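Local coordinates for protein TRAP dicarboxylate transporter-DctP subunit (Marinobacter aquaeolei, PDB 4PFI) that probably binds an organic acid or related solute in the periplasm and delivers it to a TRAP-type membrane transporter, at residues 207-211 with 212-216; 172-176 with 177-181; 187-190 with 191-194. All coordinates share one frame; numbering follows the deposited sequence.

Overall arrangement
All three contacts are local and lie in one part of a periplasmic solute-binding fold, around strand 178-180 and the helices that flank its sheet. Contact 3 is the buried one: it sits on helix 185-192 and is packed by aromatic rings, with a salt bridge on its more exposed side. Contact 2 is partly buried, with an aromatic pair inside and an exposed turn outside; F179 and F191 stack where it meets contact 3. Contact 1, at the end of helix 203-212, lies nearer the surface and depends on backbone capping and a D209-N214 side-chain hydrogen bond. It joins contact 2 through D216 and R178, but does not touch contact 3.

Contact 1: residues 207-211 with 212-216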
# COMPACT_ATOMS: atom_id res chain seq x y z
N TYR A 207 -10.63 13.67 -8.81
CA TYR A 207 -11.60 14.52 -8.14
C TYR A 207 -12.67 14.99 -9.13
O TYR A 207 -13.85 14.78 -8.91
CB TYR A 207 -10.91 15.71 -7.45
CG TYR A 207 -11.83 16.68 -6.75
CD1 TYR A 207 -12.57 17.63 -7.46
CD2 TYR A 207 -11.95 16.65 -5.35
CE1 TYR A 207 -13.39 18.52 -6.79
CE2 TYR A 207 -12.76 17.54 -4.68
CZ TYR A 207 -13.48 18.47 -5.39
OH TYR A 207 -14.29 19.35 -4.71
N SER A 208 -12.23 15.62 -10.21
CA SER A 208 -13.16 16.12 -11.21
C SER A 208 -13.92 15.01 -11.96
O SER A 208 -15.11 15.17 -12.20
CB SER A 208 -12.47 17.11 -12.17
OG SER A 208 -11.38 16.52 -12.84
N ASP A 209 -13.26 13.89 -12.31
CA ASP A 209 -13.99 12.75 -12.90
C ASP A 209 -15.06 12.20 -11.91
O ASP A 209 -16.16 11.85 -12.34
CB ASP A 209 -13.05 11.61 -13.35
CG ASP A 209 -12.39 11.86 -14.73
OD1 ASP A 209 -12.85 12.73 -15.52
OD2 ASP A 209 -11.39 11.16 -15.04
N LEU A 210 -14.76 12.12 -10.62
CA LEU A 210 -15.78 11.68 -9.66
C LEU A 210 -16.95 12.68 -9.68
O LEU A 210 -18.12 12.30 -9.62
CB LEU A 210 -15.25 11.59 -8.21
CG LEU A 210 -14.35 10.40 -7.86
CD1 LEU A 210 -13.84 10.51 -6.43
CD2 LEU A 210 -15.09 9.05 -8.08
N GLN A 211 -16.60 13.95 -9.77
CA GLN A 211 -17.57 14.99 -9.61
C GLN A 211 -18.51 15.01 -10.79
O GLN A 211 -19.69 15.32 -10.64
CB GLN A 211 -16.88 16.34 -9.45
CG GLN A 211 -17.80 17.43 -9.01
CD GLN A 211 -17.05 18.70 -8.79
OE1 GLN A 211 -16.20 19.06 -9.59
NE2 GLN A 211 -17.39 19.42 -7.71
N LEU A 212 -18.01 14.61 -11.94
CA LEU A 212 -18.74 14.68 -13.19
C LEU A 212 -19.48 13.37 -13.41
O LEU A 212 -20.30 13.26 -14.31
CB LEU A 212 -17.77 14.95 -14.35
CG LEU A 212 -17.23 16.38 -14.38
CD1 LEU A 212 -16.03 16.46 -15.31
CD2 LEU A 212 -18.30 17.39 -14.84
N GLY A 213 -19.20 12.37 -12.58
CA GLY A 213 -19.78 11.05 -12.80
C GLY A 213 -19.09 10.26 -13.90
O GLY A 213 -19.60 9.25 -14.31
N ASN A 214 -17.93 10.70 -14.39
CA ASN A 214 -17.16 9.86 -15.32
C ASN A 214 -16.62 8.59 -14.64
O ASN A 214 -16.37 7.58 -15.28
CB ASN A 214 -15.99 10.64 -15.93
CG ASN A 214 -16.45 11.83 -16.73
OD1 ASN A 214 -17.48 11.79 -17.42
ND2 ASN A 214 -15.71 12.91 -16.64
N ILE A 215 -16.41 8.70 -13.34
CA ILE A 215 -16.00 7.58 -12.52
C ILE A 215 -17.00 7.48 -11.37
O ILE A 215 -17.39 8.52 -10.82
CB ILE A 215 -14.59 7.85 -11.94
CG1 ILE A 215 -13.56 7.75 -13.05
CG2 ILE A 215 -14.21 6.84 -10.91
CD1 ILE A 215 -12.15 8.01 -12.54
N ASP A 216 -17.43 6.28 -11.02
CA ASP A 216 -18.47 6.10 -9.99
C ASP A 216 -17.94 5.95 -8.57
O ASP A 216 -18.62 6.31 -7.61
CB ASP A 216 -19.37 4.94 -10.37
CG ASP A 216 -20.05 5.20 -11.71
OD1 ASP A 216 -20.83 6.20 -11.78
OD2 ASP A 216 -19.76 4.49 -12.69
O HOH W 1 -18.96 9.52 -8.74
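The carboxylate of D209 and the amide of N214 meet across the C-terminal end of helix 203-212, where the chain leaves the last turn through a Schellman motif. D209 CG stands beside the backbone N, anti to the carbonyl carbon (chi1 -81°), which puts the carboxylate by N214. N214 ND2 donates to D209 OD1 over 3.1 Å on a fairly straight path. D209 OD1 lies close to the amide plane of N214, yet ND2 meets OD1 from above the carboxylate plane, and the two flat groups stand 78° apart. At the root of the same side chain, D209 CB packs on I215 CD1 at 3.8 Å, and L210 CD2 packs against I215 CG2 at 3.7 Å, so a polar pair on the outside gives way to branched carbons facing the core. Replacing D209 by alanine is likely to leave N214 ND2 without its mate and to take from Q205 NE2 the acceptor it finds in OD2. Further out, G213 takes positive phi (79°), and its N donates to L210 O over 3.2 Å, from well above the carbonyl plane. D209 O receives weak bonds from N214 N and I215 N as the chain turns back past the helix end. S208 O accepts a hydrogen bond from L212 N. Water 1 marks the seam between helix and loop, 3.0 Å from L210 O and 2.8 Å from I215 O.

Contact 2: residues 172-176 with 177-181; sequences SDFQG and LRFRT
The ring of F174 points an edge at the face of F179, an edge-to-face pair with centroids 5.4 Å apart and planes at 74°. Contact is made by F174 CE1 alone, 3.9 Å above the F179 plane and offset toward its rim. F179 reaches it with CG anti to the backbone N (chi1 -164°). W162, Y194 and F191 add further rings around the pair, so this flank is densely aromatic. L177 packs against the backbone of D173 and F174: its CD2 lies 3.2 Å from D173 O and its CB approaches F174 O. Between the two flanks runs a type II beta turn from F174 to L177, with G176 at its positive-phi position, closed by L177 N donating to F174 O over 3.0 Å. The turn feeds the chain into strand 178-180, which runs parallel to strands 197-199 and 217-220. The far side is looser: Q175 is exposed, its CB directed away from residues 177-181, and G176 is exposed too. D173 turns its carboxylate from L177 toward the backbone N of R169 and of T170, while R178 NH1 forms a salt bridge with D197 OD2.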
# COMPACT_ATOMS: atom_id res chain seq x y z
N SER A 172 -23.33 -7.21 -6.56
CA SER A 172 -24.33 -6.64 -7.44
C SER A 172 -24.26 -5.09 -7.51
O SER A 172 -24.54 -4.51 -8.56
CB SER A 172 -25.73 -7.08 -6.99
OG SER A 172 -26.70 -6.39 -7.76
N ASP A 173 -23.89 -4.43 -6.41
CA ASP A 173 -23.77 -2.97 -6.38
C ASP A 173 -22.63 -2.42 -7.28
O ASP A 173 -22.63 -1.22 -7.62
CB ASP A 173 -23.56 -2.48 -4.95
CG ASP A 173 -24.80 -2.68 -4.07
OD1 ASP A 173 -25.93 -2.66 -4.62
OD2 ASP A 173 -24.64 -2.85 -2.84
N PHE A 174 -21.69 -3.27 -7.65
CA PHE A 174 -20.57 -2.90 -8.52
C PHE A 174 -20.91 -3.04 -10.01
O PHE A 174 -20.20 -2.47 -10.85
CB PHE A 174 -19.34 -3.77 -8.22
CG PHE A 174 -18.56 -3.35 -7.01
CD1 PHE A 174 -17.61 -2.35 -7.11
CD2 PHE A 174 -18.80 -3.93 -5.78
CE1 PHE A 174 -16.92 -1.93 -5.99
CE2 PHE A 174 -18.09 -3.52 -4.66
CZ PHE A 174 -17.16 -2.52 -4.76
N GLN A 175 -21.97 -3.77 -10.35
CA GLN A 175 -22.31 -4.04 -11.77
C GLN A 175 -22.43 -2.77 -12.61
O GLN A 175 -23.26 -1.90 -12.31
CB GLN A 175 -23.60 -4.86 -11.89
CG GLN A 175 -23.40 -6.36 -11.81
CD GLN A 175 -22.88 -6.96 -13.12
OE1 GLN A 175 -22.87 -6.28 -14.16
NE2 GLN A 175 -22.43 -8.22 -13.07
N GLY A 176 -21.61 -2.68 -13.65
CA GLY A 176 -21.65 -1.56 -14.59
C GLY A 176 -20.92 -0.30 -14.14
O GLY A 176 -20.85 0.68 -14.88
N LEU A 177 -20.38 -0.33 -12.92
CA LEU A 177 -19.71 0.84 -12.33
C LEU A 177 -18.31 1.03 -12.86
O LEU A 177 -17.52 0.08 -12.86
CB LEU A 177 -19.62 0.68 -10.81
CG LEU A 177 -20.62 1.52 -10.02
CD1 LEU A 177 -22.02 1.39 -10.60
CD2 LEU A 177 -20.59 1.13 -8.55
N ARG A 178 -17.98 2.23 -13.32
CA ARG A 178 -16.59 2.56 -13.59
C ARG A 178 -15.93 2.84 -12.25
O ARG A 178 -16.31 3.78 -11.55
CB ARG A 178 -16.47 3.79 -14.50
CG ARG A 178 -17.05 3.60 -15.87
CD ARG A 178 -15.96 3.16 -16.82
NE ARG A 178 -15.24 4.31 -17.33
CZ ARG A 178 -14.43 4.28 -18.39
NH1 ARG A 178 -14.24 3.15 -19.08
NH2 ARG A 178 -13.82 5.40 -18.76
N PHE A 179 -14.97 2.01 -11.88
CA PHE A 179 -14.41 2.06 -10.54
C PHE A 179 -12.89 2.17 -10.64
O PHE A 179 -12.26 1.39 -11.35
CB PHE A 179 -14.84 0.81 -9.72
CG PHE A 179 -14.63 0.97 -8.23
CD1 PHE A 179 -15.58 1.59 -7.43
CD2 PHE A 179 -13.45 0.52 -7.63
CE1 PHE A 179 -15.37 1.75 -6.04
CE2 PHE A 179 -13.23 0.67 -6.24
CZ PHE A 179 -14.18 1.29 -5.45
N ARG A 180 -12.29 3.14 -9.95
CA ARG A 180 -10.85 3.41 -10.06
C ARG A 180 -10.02 2.59 -9.04
O ARG A 180 -10.18 2.71 -7.82
CB ARG A 180 -10.60 4.93 -10.02
CG ARG A 180 -9.30 5.42 -9.40
CD ARG A 180 -8.12 4.97 -10.09
NE ARG A 180 -7.01 5.91 -9.97
CZ ARG A 180 -5.71 5.58 -10.01
NH1 ARG A 180 -4.79 6.53 -9.94
NH2 ARG A 180 -5.30 4.32 -10.11
N THR A 181 -9.16 1.73 -9.57
CA THR A 181 -8.46 0.73 -8.79
C THR A 181 -6.98 1.08 -8.74
O THR A 181 -6.54 1.98 -9.45
CB THR A 181 -8.56 -0.68 -9.46
OG1 THR A 181 -7.90 -0.65 -10.74
CG2 THR A 181 -10.01 -1.10 -9.66

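Contact 3: residues 187-190 with 191-194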
# COMPACT_ATOMS: atom_id res chain seq x y z
N ALA A 187 -5.16 -5.96 -9.15
CA ALA A 187 -6.08 -5.07 -8.46
C ALA A 187 -7.30 -4.79 -9.34
O ALA A 187 -8.43 -4.77 -8.85
CB ALA A 187 -5.39 -3.74 -8.06
N ALA A 188 -7.07 -4.64 -10.64
CA ALA A 188 -8.17 -4.46 -11.59
C ALA A 188 -9.11 -5.68 -11.58
O ALA A 188 -10.33 -5.54 -11.51
CB ALA A 188 -7.63 -4.23 -12.99
N GLU A 189 -8.51 -6.86 -11.62
CA GLU A 189 -9.27 -8.11 -11.70
C GLU A 189 -10.13 -8.34 -10.46
O GLU A 189 -11.20 -8.93 -10.54
CB GLU A 189 -8.35 -9.31 -11.90
CG GLU A 189 -9.12 -10.59 -12.11
CD GLU A 189 -10.03 -10.53 -13.33
OE1 GLU A 189 -9.85 -9.64 -14.19
OE2 GLU A 189 -10.94 -11.39 -13.44
N ALA A 190 -9.65 -7.87 -9.33
CA ALA A 190 -10.38 -7.97 -8.07
C ALA A 190 -11.77 -7.34 -8.19
O ALA A 190 -12.77 -7.94 -7.76
CB ALA A 190 -9.58 -7.28 -6.97
N PHE A 191 -11.83 -6.15 -8.78
CA PHE A 191 -13.10 -5.41 -8.89
C PHE A 191 -13.88 -5.84 -10.14
O PHE A 191 -15.11 -5.79 -10.18
CB PHE A 191 -12.82 -3.90 -8.87
CG PHE A 191 -12.48 -3.39 -7.48
CD1 PHE A 191 -13.50 -3.11 -6.56
CD2 PHE A 191 -11.16 -3.23 -7.07
CE1 PHE A 191 -13.20 -2.68 -5.28
CE2 PHE A 191 -10.87 -2.81 -5.79
CZ PHE A 191 -11.88 -2.52 -4.90
N ARG A 192 -13.17 -6.31 -11.15
CA ARG A 192 -13.82 -6.90 -12.30
C ARG A 192 -14.60 -8.12 -11.83
O ARG A 192 -15.66 -8.43 -12.35
CB ARG A 192 -12.80 -7.26 -13.36
CG ARG A 192 -13.36 -7.45 -14.72
CD ARG A 192 -12.23 -7.75 -15.71
NE ARG A 192 -11.47 -6.55 -16.13
CZ ARG A 192 -10.16 -6.33 -15.91
NH1 ARG A 192 -9.41 -7.20 -15.24
NH2 ARG A 192 -9.60 -5.22 -16.35
N SER A 193 -14.09 -8.82 -10.82
CA SER A 193 -14.79 -10.00 -10.28
C SER A 193 -16.19 -9.65 -9.75
O SER A 193 -17.10 -10.45 -9.84
CB SER A 193 -14.01 -10.63 -9.14
OG SER A 193 -12.73 -11.03 -9.54
N TYR A 194 -16.34 -8.45 -9.20
CA TYR A 194 -17.63 -7.98 -8.68
C TYR A 194 -18.52 -7.44 -9.79
O TYR A 194 -19.69 -7.12 -9.56
CB TYR A 194 -17.41 -6.90 -7.61
CG TYR A 194 -16.49 -7.33 -6.49
CD1 TYR A 194 -16.41 -8.67 -6.10
CD2 TYR A 194 -15.70 -6.41 -5.84
CE1 TYR A 194 -15.56 -9.08 -5.09
CE2 TYR A 194 -14.84 -6.79 -4.83
CZ TYR A 194 -14.78 -8.14 -4.47
OH TYR A 194 -13.95 -8.52 -3.46
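E189 and R192 are brought together by two bent chains: E189 leaves the backbone with CG anti to N (chi1 -175°) and folds at chi2, while R192 starts the same way and kinks at chi3 (-78°). The side chains cross at about a right angle, yet their flat ends meet well: NH1 of R192 donates to OE1 of E189 over 2.7 Å, in the guanidinium plane and nearly along the C-O axis of OE1. The two planes differ by 32°. This salt bridge links residues three apart on the more exposed side of helix 185-192, beside helix 318-339, and R322 adds a weak, long ion pair to the same OE1. NH2 of R192 also passes CB of A188 at 4.0 Å.

One turn on from E189, S193 holds OG beside its own backbone N, which places the hydroxyl where it can reach back to the helix. E189 O is then gripped twice, by S193 N over 2.9 Å and by S193 OG over 2.8 Å, from opposite faces of its carbonyl plane, so the serine hydroxyl adds a second bond to the carbonyl already used by the main-chain i to i+4 bond. A190 O is treated differently: it lies over the centre of the Y194 ring, 3.6 Å above the plane. F191 CD2 comes edgewise to A187 O at 3.6 Å.

The helix bridges strands 178-180 and 197-199 in a beta-alpha-beta crossover. On the sheet side F191 stacks on F179 and meets W162 and H117 edge to face, while A188 and R192 touch P198. Y194 OH is hydrogen-bonded to H117 ND1, the residue whose ring F191 also meets. The other flank faces helices 306-316 and 318-339: Y194 packs edge to face with F312, E189 touches A319, and S193 lies against P318.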